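Local coordinates for protein leucine aminopeptidase 1 (Caenorhabditis elegans, PDB 2HC9) that removes N-terminal amino acids, preferably leucine, from peptides as a two-zinc M17 aminopeptidase, and probably serves as a digestive enzyme, at residues T2-I10 against L155-T164; V13-G24 against D105-F114. The protein carries 1 engineered substitution. All coordinates share one frame; numbering follows the deposited sequence. Where two conformers were deposited one is given.

Contact 1 of 2, residues T2-I10 against L155-T164; sequences TQVLVRNGI and LTNEDAVFLT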
loop_
_atom_site.group_PDB
_atom_site.type_symbol
_atom_site.label_atom_id
_atom_site.label_comp_id
_atom_site.label_asym_id
_atom_site.label_seq_id
_atom_site.Cartn_x
_atom_site.Cartn_y
_atom_site.Cartn_z
ATOM N N THR A 2 28.009 -33.337 -13.030
ATOM C CA THR A 2 28.966 -32.739 -14.013
ATOM C C THR A 2 30.283 -32.473 -13.306
ATOM O O THR A 2 30.306 -31.922 -12.195
ATOM C CB THR A 2 28.347 -31.443 -14.628
ATOM O OG1 THR A 2 27.314 -31.816 -15.539
ATOM C CG2 THR A 2 29.394 -30.557 -15.372
ATOM N N GLN A 3 31.382 -32.863 -13.937
ATOM C CA GLN A 3 32.697 -32.649 -13.356
ATOM C C GLN A 3 33.450 -31.568 -14.113
ATOM O O GLN A 3 33.413 -31.511 -15.351
ATOM C CB GLN A 3 33.511 -33.944 -13.384
ATOM C CG GLN A 3 32.821 -35.112 -12.707
ATOM C CD GLN A 3 32.802 -34.967 -11.212
ATOM O OE1 GLN A 3 33.847 -34.820 -10.586
ATOM N NE2 GLN A 3 31.609 -34.997 -10.625
ATOM N N VAL A 4 34.155 -30.728 -13.360
ATOM C CA VAL A 4 34.900 -29.613 -13.938
ATOM C C VAL A 4 36.379 -29.762 -13.600
ATOM O O VAL A 4 36.753 -29.834 -12.442
ATOM C CB VAL A 4 34.358 -28.235 -13.451
ATOM C CG1 VAL A 4 35.259 -27.105 -13.946
ATOM C CG2 VAL A 4 32.947 -28.016 -13.940
ATOM N N LEU A 5 37.216 -29.850 -14.628
ATOM C CA LEU A 5 38.662 -29.941 -14.424
ATOM C C LEU A 5 39.285 -28.758 -15.131
ATOM O O LEU A 5 38.915 -28.445 -16.269
ATOM C CB LEU A 5 39.221 -31.234 -15.073
ATOM C CG LEU A 5 40.749 -31.394 -14.957
ATOM C CD1 LEU A 5 41.155 -31.616 -13.488
ATOM C CD2 LEU A 5 41.226 -32.583 -15.823
ATOM N N VAL A 6 40.216 -28.106 -14.457
ATOM C CA VAL A 6 40.958 -27.012 -15.039
ATOM C C VAL A 6 42.357 -27.549 -15.379
ATOM O O VAL A 6 43.020 -28.159 -14.523
ATOM C CB VAL A 6 41.078 -25.806 -14.059
ATOM C CG1 VAL A 6 41.862 -24.656 -14.720
ATOM C CG2 VAL A 6 39.683 -25.332 -13.612
ATOM N N ARG A 7 42.784 -27.334 -16.621
ATOM C CA ARG A 7 44.115 -27.799 -17.059
ATOM C C ARG A 7 44.985 -26.667 -17.550
ATOM O O ARG A 7 44.511 -25.651 -18.072
ATOM C CB ARG A 7 43.984 -28.845 -18.175
ATOM C CG ARG A 7 43.180 -30.086 -17.765
ATOM C CD ARG A 7 43.130 -31.178 -18.842
ATOM N NE ARG A 7 42.479 -30.753 -20.077
ATOM C CZ ARG A 7 42.050 -31.604 -21.011
ATOM N NH1 ARG A 7 42.213 -32.915 -20.836
ATOM N NH2 ARG A 7 41.496 -31.158 -22.129
ATOM N N ASN A 8 46.287 -26.889 -17.420
ATOM C CA ASN A 8 47.296 -25.940 -17.832
ATOM C C ASN A 8 47.662 -26.261 -19.278
ATOM O O ASN A 8 48.499 -27.125 -19.512
ATOM C CB ASN A 8 48.496 -26.160 -16.907
ATOM C CG ASN A 8 49.638 -25.208 -17.168
ATOM O OD1 ASN A 8 49.499 -24.189 -17.865
ATOM N ND2 ASN A 8 50.797 -25.535 -16.582
ATOM N N GLY A 9 47.004 -25.611 -20.241
ATOM C CA GLY A 9 47.265 -25.837 -21.673
ATOM C C GLY A 9 46.186 -26.649 -22.368
ATOM O O GLY A 9 45.527 -27.496 -21.739
ATOM N N ILE A 10 46.007 -26.385 -23.663
ATOM C CA ILE A 10 45.035 -27.116 -24.489
ATOM C C ILE A 10 45.436 -28.591 -24.586
ATOM O O ILE A 10 46.580 -28.919 -24.933
ATOM C CB ILE A 10 44.921 -26.523 -25.902
ATOM C CG1 ILE A 10 44.413 -25.079 -25.864
ATOM C CG2 ILE A 10 44.028 -27.403 -26.816
ATOM C CD1 ILE A 10 44.592 -24.357 -27.184
ATOM N N LEU A 155 51.121 -20.051 -15.915
ATOM C CA LEU A 155 50.374 -21.000 -15.086
ATOM C C LEU A 155 51.164 -22.284 -14.797
ATOM O O LEU A 155 51.795 -22.858 -15.688
ATOM C CB LEU A 155 49.025 -21.312 -15.731
ATOM C CG LEU A 155 47.902 -21.830 -14.833
ATOM C CD1 LEU A 155 47.283 -20.689 -13.992
ATOM C CD2 LEU A 155 46.855 -22.486 -15.710
ATOM N N THR A 156 51.140 -22.720 -13.539
ATOM C CA THR A 156 51.763 -23.980 -13.146
ATOM C C THR A 156 50.734 -25.103 -13.003
ATOM O O THR A 156 49.516 -24.859 -12.951
ATOM C CB THR A 156 52.549 -23.851 -11.820
ATOM O OG1 THR A 156 51.645 -23.758 -10.703
ATOM C CG2 THR A 156 53.487 -22.639 -11.850
ATOM N N ASN A 157 51.214 -26.341 -12.929
ATOM C CA ASN A 157 50.313 -27.463 -12.660
ATOM C C ASN A 157 49.642 -27.371 -11.278
ATOM O O ASN A 157 48.470 -27.715 -11.139
ATOM C CB ASN A 157 51.037 -28.809 -12.843
ATOM C CG ASN A 157 51.342 -29.122 -14.315
ATOM O OD1 ASN A 157 50.922 -28.406 -15.234
ATOM N ND2 ASN A 157 52.064 -30.214 -14.540
ATOM N N GLU A 158 50.369 -26.876 -10.276
ATOM C CA GLU A 158 49.786 -26.632 -8.967
ATOM C C GLU A 158 48.663 -25.585 -9.035
ATOM O O GLU A 158 47.624 -25.738 -8.390
ATOM C CB GLU A 158 50.858 -26.192 -7.963
ATOM C CG GLU A 158 50.274 -25.867 -6.580
ATOM C CD GLU A 158 51.325 -25.633 -5.496
ATOM O OE1 GLU A 158 52.507 -25.334 -5.819
ATOM O OE2 GLU A 158 50.950 -25.736 -4.305
ATOM N N ASP A 159 48.872 -24.532 -9.819
ATOM C CA ASP A 159 47.795 -23.558 -10.065
ATOM C C ASP A 159 46.525 -24.228 -10.594
ATOM O O ASP A 159 45.420 -23.869 -10.182
ATOM C CB ASP A 159 48.220 -22.478 -11.044
ATOM C CG ASP A 159 49.276 -21.548 -10.487
ATOM O OD1 ASP A 159 49.335 -21.321 -9.254
ATOM O OD2 ASP A 159 50.054 -21.041 -11.321
ATOM N N ALA A 160 46.687 -25.192 -11.506
ATOM C CA ALA A 160 45.537 -25.833 -12.132
ATOM C C ALA A 160 44.784 -26.687 -11.109
ATOM O O ALA A 160 43.547 -26.755 -11.140
ATOM C CB ALA A 160 45.938 -26.644 -13.364
ATOM N N VAL A 161 45.524 -27.293 -10.180
ATOM C CA VAL A 161 44.874 -28.035 -9.071
ATOM C C VAL A 161 44.047 -27.057 -8.239
ATOM O O VAL A 161 42.870 -27.316 -7.935
ATOM C CB VAL A 161 45.894 -28.754 -8.131
ATOM C CG1 VAL A 161 45.160 -29.536 -7.048
ATOM C CG2 VAL A 161 46.755 -29.749 -8.930
ATOM N N PHE A 162 44.669 -25.948 -7.863
ATOM C CA PHE A 162 43.940 -24.956 -7.068
ATOM C C PHE A 162 42.682 -24.463 -7.809
ATOM O O PHE A 162 41.629 -24.328 -7.203
ATOM C CB PHE A 162 44.821 -23.754 -6.659
ATOM C CG PHE A 162 43.991 -22.598 -6.181
ATOM C CD1 PHE A 162 43.365 -22.656 -4.927
ATOM C CD2 PHE A 162 43.707 -21.539 -7.033
ATOM C CE1 PHE A 162 42.518 -21.604 -4.512
ATOM C CE2 PHE A 162 42.862 -20.510 -6.630
ATOM C CZ PHE A 162 42.264 -20.555 -5.392
ATOM N N LEU A 163 42.802 -24.167 -9.102
ATOM C CA LEU A 163 41.669 -23.640 -9.875
ATOM C C LEU A 163 40.542 -24.675 -9.998
ATOM O O LEU A 163 39.368 -24.330 -10.005
ATOM C CB LEU A 163 42.148 -23.184 -11.263
ATOM C CG LEU A 163 43.052 -21.934 -11.241
ATOM C CD1 LEU A 163 43.756 -21.763 -12.614
ATOM C CD2 LEU A 163 42.253 -20.662 -10.901
ATOM N N THR A 164 40.903 -25.955 -10.089
ATOM C CA THR A 164 39.897 -27.013 -10.048
ATOM C C THR A 164 39.180 -27.040 -8.689
ATOM O O THR A 164 37.956 -27.201 -8.623
ATOM C CB THR A 164 40.577 -28.379 -10.338
ATOM O OG1 THR A 164 41.196 -28.303 -11.630
ATOM C CG2 THR A 164 39.576 -29.527 -10.318
HETATM O O HOH W 1 36.065 -28.617 -10.072
#

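Contact 2 of 2, residues V13-G24 against D105-F114; sequences VGDGLTSLIIVG and DTKNVHFVLF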
loop_
_atom_site.group_PDB
_atom_site.type_symbol
_atom_site.label_atom_id
_atom_site.label_comp_id
_atom_site.label_asym_id
_atom_site.label_seq_id
_atom_site.Cartn_x
_atom_site.Cartn_y
_atom_site.Cartn_z
ATOM N N VAL A 13 40.138 -33.866 -25.290
ATOM C CA VAL A 13 39.092 -34.278 -24.361
ATOM C C VAL A 13 38.649 -35.696 -24.698
ATOM O O VAL A 13 39.129 -36.285 -25.661
ATOM C CB VAL A 13 37.913 -33.260 -24.304
ATOM C CG1 VAL A 13 38.465 -31.868 -23.958
ATOM C CG2 VAL A 13 37.182 -33.207 -25.636
ATOM N N GLY A 14 37.747 -36.252 -23.908
ATOM C CA GLY A 14 37.265 -37.620 -24.172
ATOM C C GLY A 14 36.637 -37.841 -25.541
ATOM O O GLY A 14 36.329 -36.885 -26.278
ATOM N N ASP A 15 36.448 -39.113 -25.882
ATOM C CA ASP A 15 35.433 -39.527 -26.842
ATOM C C ASP A 15 34.087 -38.909 -26.465
ATOM O O ASP A 15 33.830 -38.614 -25.290
ATOM C CB ASP A 15 35.295 -41.058 -26.822
ATOM C CG ASP A 15 36.493 -41.765 -27.429
ATOM O OD1 ASP A 15 37.094 -41.223 -28.385
ATOM O OD2 ASP A 15 36.830 -42.872 -26.954
ATOM N N GLY A 16 33.229 -38.723 -27.454
ATOM C CA GLY A 16 31.862 -38.309 -27.179
ATOM C C GLY A 16 31.621 -36.918 -27.732
ATOM O O GLY A 16 32.570 -36.146 -27.919
ATOM N N LEU A 17 30.354 -36.615 -28.007
ATOM C CA LEU A 17 29.962 -35.336 -28.602
ATOM C C LEU A 17 30.463 -34.214 -27.703
ATOM O O LEU A 17 30.243 -34.233 -26.481
ATOM C CB LEU A 17 28.440 -35.248 -28.734
ATOM C CG LEU A 17 27.902 -34.089 -29.584
ATOM C CD1 LEU A 17 28.414 -34.167 -31.038
ATOM C CD2 LEU A 17 26.355 -34.113 -29.551
ATOM N N THR A 18 31.156 -33.263 -28.316
ATOM C CA THR A 18 31.840 -32.189 -27.586
ATOM C C THR A 18 31.316 -30.836 -28.042
ATOM O O THR A 18 31.234 -30.557 -29.246
ATOM C CB THR A 18 33.335 -32.242 -27.845
ATOM O OG1 THR A 18 33.816 -33.496 -27.380
ATOM C CG2 THR A 18 34.066 -31.104 -27.135
ATOM N N SER A 19 30.930 -30.019 -27.066
ATOM C CA SER A 19 30.705 -28.589 -27.274
ATOM C C SER A 19 31.980 -27.813 -27.011
ATOM O O SER A 19 32.672 -28.066 -26.020
ATOM C CB SER A 19 29.643 -28.048 -26.314
ATOM O OG SER A 19 29.597 -26.631 -26.407
ATOM N N LEU A 20 32.280 -26.853 -27.877
ATOM C CA LEU A 20 33.492 -26.080 -27.723
ATOM C C LEU A 20 33.154 -24.616 -27.455
ATOM O O LEU A 20 32.409 -23.984 -28.213
ATOM C CB LEU A 20 34.357 -26.164 -28.995
ATOM C CG LEU A 20 35.555 -25.206 -29.036
ATOM C CD1 LEU A 20 36.593 -25.600 -27.995
ATOM C CD2 LEU A 20 36.202 -25.158 -30.447
ATOM N N ILE A 21 33.730 -24.061 -26.400
ATOM C CA ILE A 21 33.563 -22.630 -26.156
ATOM C C ILE A 21 34.927 -21.969 -26.003
ATOM O O ILE A 21 35.704 -22.328 -25.114
ATOM C CB ILE A 21 32.649 -22.365 -24.923
ATOM C CG1 ILE A 21 31.253 -22.941 -25.190
ATOM C CG2 ILE A 21 32.589 -20.841 -24.603
ATOM C CD1 ILE A 21 30.374 -22.986 -23.999
ATOM N N ILE A 22 35.217 -21.022 -26.897
ATOM C CA ILE A 22 36.475 -20.259 -26.845
ATOM C C ILE A 22 36.248 -18.916 -26.152
ATOM O O ILE A 22 35.293 -18.204 -26.464
ATOM C CB ILE A 22 37.052 -20.009 -28.270
ATOM C CG1 ILE A 22 37.225 -21.347 -28.995
ATOM C CG2 ILE A 22 38.398 -19.222 -28.208
ATOM C CD1 ILE A 22 37.324 -21.200 -30.525
ATOM N N VAL A 23 37.123 -18.581 -25.207
ATOM C CA VAL A 23 36.953 -17.367 -24.408
ATOM C C VAL A 23 38.225 -16.520 -24.379
ATOM O O VAL A 23 39.325 -17.031 -24.124
ATOM C CB VAL A 23 36.522 -17.712 -22.954
ATOM C CG1 VAL A 23 36.203 -16.409 -22.153
ATOM C CG2 VAL A 23 35.339 -18.675 -22.971
ATOM N N GLY A 24 38.086 -15.220 -24.646
ATOM C CA GLY A 24 39.234 -14.320 -24.509
ATOM C C GLY A 24 38.861 -12.848 -24.638
ATOM O O GLY A 24 37.887 -12.511 -25.286
ATOM N N ASP A 105 22.477 -34.532 -25.979
ATOM C CA ASP A 105 23.423 -35.645 -26.053
ATOM C C ASP A 105 24.904 -35.232 -26.020
ATOM O O ASP A 105 25.793 -36.053 -26.272
ATOM C CB ASP A 105 23.144 -36.495 -27.301
ATOM C CG ASP A 105 23.159 -35.680 -28.594
ATOM O OD1 ASP A 105 23.123 -34.430 -28.537
ATOM O OD2 ASP A 105 23.216 -36.294 -29.687
ATOM N N THR A 106 25.177 -33.963 -25.721
ATOM C CA THR A 106 26.545 -33.532 -25.414
ATOM C C THR A 106 27.160 -34.339 -24.262
ATOM O O THR A 106 26.547 -34.482 -23.203
ATOM C CB THR A 106 26.570 -32.039 -25.028
ATOM O OG1 THR A 106 25.951 -31.272 -26.069
ATOM C CG2 THR A 106 28.005 -31.568 -24.833
ATOM N N LYS A 107 28.372 -34.853 -24.471
ATOM C CA LYS A 107 29.108 -35.545 -23.407
ATOM C C LYS A 107 30.124 -34.619 -22.744
ATOM O O LYS A 107 30.301 -34.662 -21.516
ATOM C CB LYS A 107 29.844 -36.788 -23.970
ATOM C CG LYS A 107 28.952 -37.777 -24.707
ATOM C CD LYS A 107 27.795 -38.255 -23.836
ATOM C CE LYS A 107 26.963 -39.311 -24.563
ATOM N NZ LYS A 107 26.017 -40.058 -23.669
ATOM N N ASN A 108 30.812 -33.829 -23.576
ATOM C CA ASN A 108 31.954 -33.008 -23.151
ATOM C C ASN A 108 31.709 -31.530 -23.457
ATOM O O ASN A 108 31.231 -31.176 -24.546
ATOM C CB ASN A 108 33.230 -33.425 -23.902
ATOM C CG ASN A 108 33.481 -34.922 -23.841
ATOM O OD1 ASN A 108 33.611 -35.587 -24.872
ATOM N ND2 ASN A 108 33.563 -35.453 -22.639
ATOM N N VAL A 109 32.065 -30.662 -22.512
ATOM C CA VAL A 109 32.240 -29.237 -22.834
ATOM C C VAL A 109 33.698 -28.845 -22.699
ATOM O O VAL A 109 34.307 -29.009 -21.644
ATOM C CB VAL A 109 31.367 -28.317 -21.983
ATOM C CG1 VAL A 109 31.432 -26.874 -22.544
ATOM C CG2 VAL A 109 29.938 -28.834 -22.013
ATOM N N HIS A 110 34.256 -28.341 -23.786
ATOM C CA HIS A 110 35.654 -27.978 -23.807
ATOM C C HIS A 110 35.774 -26.444 -23.879
ATOM O O HIS A 110 35.344 -25.835 -24.878
ATOM C CB HIS A 110 36.316 -28.622 -25.037
ATOM C CG HIS A 110 37.818 -28.592 -25.002
ATOM N ND1 HIS A 110 38.591 -29.023 -26.059
ATOM C CD2 HIS A 110 38.686 -28.201 -24.037
ATOM C CE1 HIS A 110 39.872 -28.894 -25.748
ATOM N NE2 HIS A 110 39.957 -28.395 -24.530
ATOM N N PHE A 111 36.332 -25.839 -22.830
ATOM C CA PHE A 111 36.683 -24.402 -22.869
ATOM C C PHE A 111 38.136 -24.237 -23.235
ATOM O O PHE A 111 39.017 -24.856 -22.627
ATOM C CB PHE A 111 36.421 -23.681 -21.531
ATOM C CG PHE A 111 34.960 -23.613 -21.181
ATOM C CD1 PHE A 111 34.211 -22.480 -21.489
ATOM C CD2 PHE A 111 34.324 -24.726 -20.621
ATOM C CE1 PHE A 111 32.837 -22.447 -21.220
ATOM C CE2 PHE A 111 32.956 -24.708 -20.340
ATOM C CZ PHE A 111 32.203 -23.569 -20.633
ATOM N N VAL A 112 38.366 -23.363 -24.201
ATOM C CA VAL A 112 39.706 -22.841 -24.445
ATOM C C VAL A 112 39.731 -21.391 -23.962
ATOM O O VAL A 112 39.139 -20.497 -24.586
ATOM C CB VAL A 112 40.101 -22.908 -25.921
ATOM C CG1 VAL A 112 41.512 -22.308 -26.089
ATOM C CG2 VAL A 112 40.086 -24.382 -26.407
ATOM N N LEU A 113 40.413 -21.194 -22.854
ATOM C CA LEU A 113 40.466 -19.886 -22.183
ATOM C C LEU A 113 41.806 -19.202 -22.444
ATOM O O LEU A 113 42.830 -19.576 -21.860
ATOM C CB LEU A 113 40.227 -20.051 -20.674
ATOM C CG LEU A 113 40.364 -18.782 -19.794
ATOM C CD1 LEU A 113 39.337 -17.712 -20.209
ATOM C CD2 LEU A 113 40.169 -19.146 -18.328
ATOM N N PHE A 114 41.780 -18.177 -23.300
ATOM C CA PHE A 114 42.972 -17.353 -23.548
ATOM C C PHE A 114 42.985 -16.187 -22.575
ATOM O O PHE A 114 42.354 -15.174 -22.813
ATOM C CB PHE A 114 42.946 -16.800 -24.970
ATOM C CG PHE A 114 43.082 -17.853 -26.031
ATOM C CD1 PHE A 114 44.314 -18.467 -26.266
ATOM C CD2 PHE A 114 41.988 -18.201 -26.821
ATOM C CE1 PHE A 114 44.454 -19.449 -27.268
ATOM C CE2 PHE A 114 42.109 -19.178 -27.830
ATOM C CZ PHE A 114 43.351 -19.799 -28.052
#

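Contact 1 of 2, residues T2-I10 against L155-T164
The side-chain amides of Asn8 and Asn157 meet at nearly a right angle, their planes 83° apart. Asn8 ND2 donates to Asn157 OD1 at 3.2 Å; the acceptor lies close to the Asn8 amide plane, whereas the donor is tilted from the Asn157 carbonyl plane. A second bond, weak and bent, runs from Asn8 ND2 to Leu155 O at 3.0 Å. CG of Asn8 stands anti to its own N, which carries the amide past Leu155, and Leu155 CB packs against Asn8 OD1.

Further along the helix, Ala160 CB points toward the strand and comes within 3.5 Å of Val6 O. Thr164 OG1 accepts from Val6 N at 3.0 Å and donates to Ala160 O one turn back, so its hydroxyl links the strand to the helix. With chi1 at -59°, OG1 lies beside the Thr164 N and CG2 is directed to Val4 O. Replacing Thr164 by valine would probably leave Val6 N without its acceptor here. A water donating to both Val4 O and Thr164 O adds a bridge, and Val6 CG1 packs on Leu163 CB at 3.8 Å. At the helix start, Thr156 and Asp159 form a capping box: Asp159 N donates to Thr156 OG1 (3.0 Å), and Thr156 N to Asp159 OD2.

The axes of strand 3-8 and helix 157-164 run antiparallel at 160°, 7.0 Å apart at closest approach. The strand is outermost in its sheet within this chain and pairs with strand 145-151, while Val6 and Leu163 also pack against helix 120-128.

Contact 2 of 2, residues V13-G24 against D105-F114
Two parallel strands, 18-24 and 108-114, lie side by side within the mixed sheet of the N-terminal domain, their axes 4.5 Å apart and 21° from parallel. Backbone bonds alternate between them, from Ser19 N to Asn108 O and from His110 N to Ser19 O, and so on to Phe114 N with Val23 O. At the entry, Leu17 O accepts from both Lys107 N (2.8 Å) and Asn108 N (3.0 Å).

On the face carrying Leu20 and Val112, Val13 folds back over His110: its CG1, the branch anti to the carbonyl carbon, lies 3.5 Å from the ring centroid and 9° off the normal, a CH-pi contact. Ile22 CG2 meets the edge of the Phe114 ring in plane, 3.7 Å from Phe114 CE2. On the other face, Ile21 lies alongside Phe111, with Ile21 CB 3.7 Å from Phe111 CE1, and Val23 CG1 touches Leu113 CD1.

Asp105 forms a salt bridge with Arg58 of the second subunit. The ladder of main-chain bonds thus joins two strands whose apolar groups pack on both faces, while buried polar ends find partners outside the pair: Ser19 OG with Leu71 O, and His110 NE2 with Asp149 OD2.

Both contacts reach the same sheet: contact 1 through strand 3-8, contact 2 through the inner strands 108-114 and 18-25. Strand 145-151 separates strand 3-8 from strand 108-114, and the centres of the contacts are 15 Å apart. They nevertheless touch directly: Arg7 NH2 lies 3.6 Å from Val13 CG1, and Ile10 CD1 packs 3.9 Å from Val112 CG1. Asp149 joins them too, since it forms a salt bridge with Arg7 and a hydrogen bond with His110. Contact 1 covers the sheet border with a helix, whereas contact 2 builds its interior. Both lie away from the zinc and bicarbonate sites, which belong to the catalytic domain.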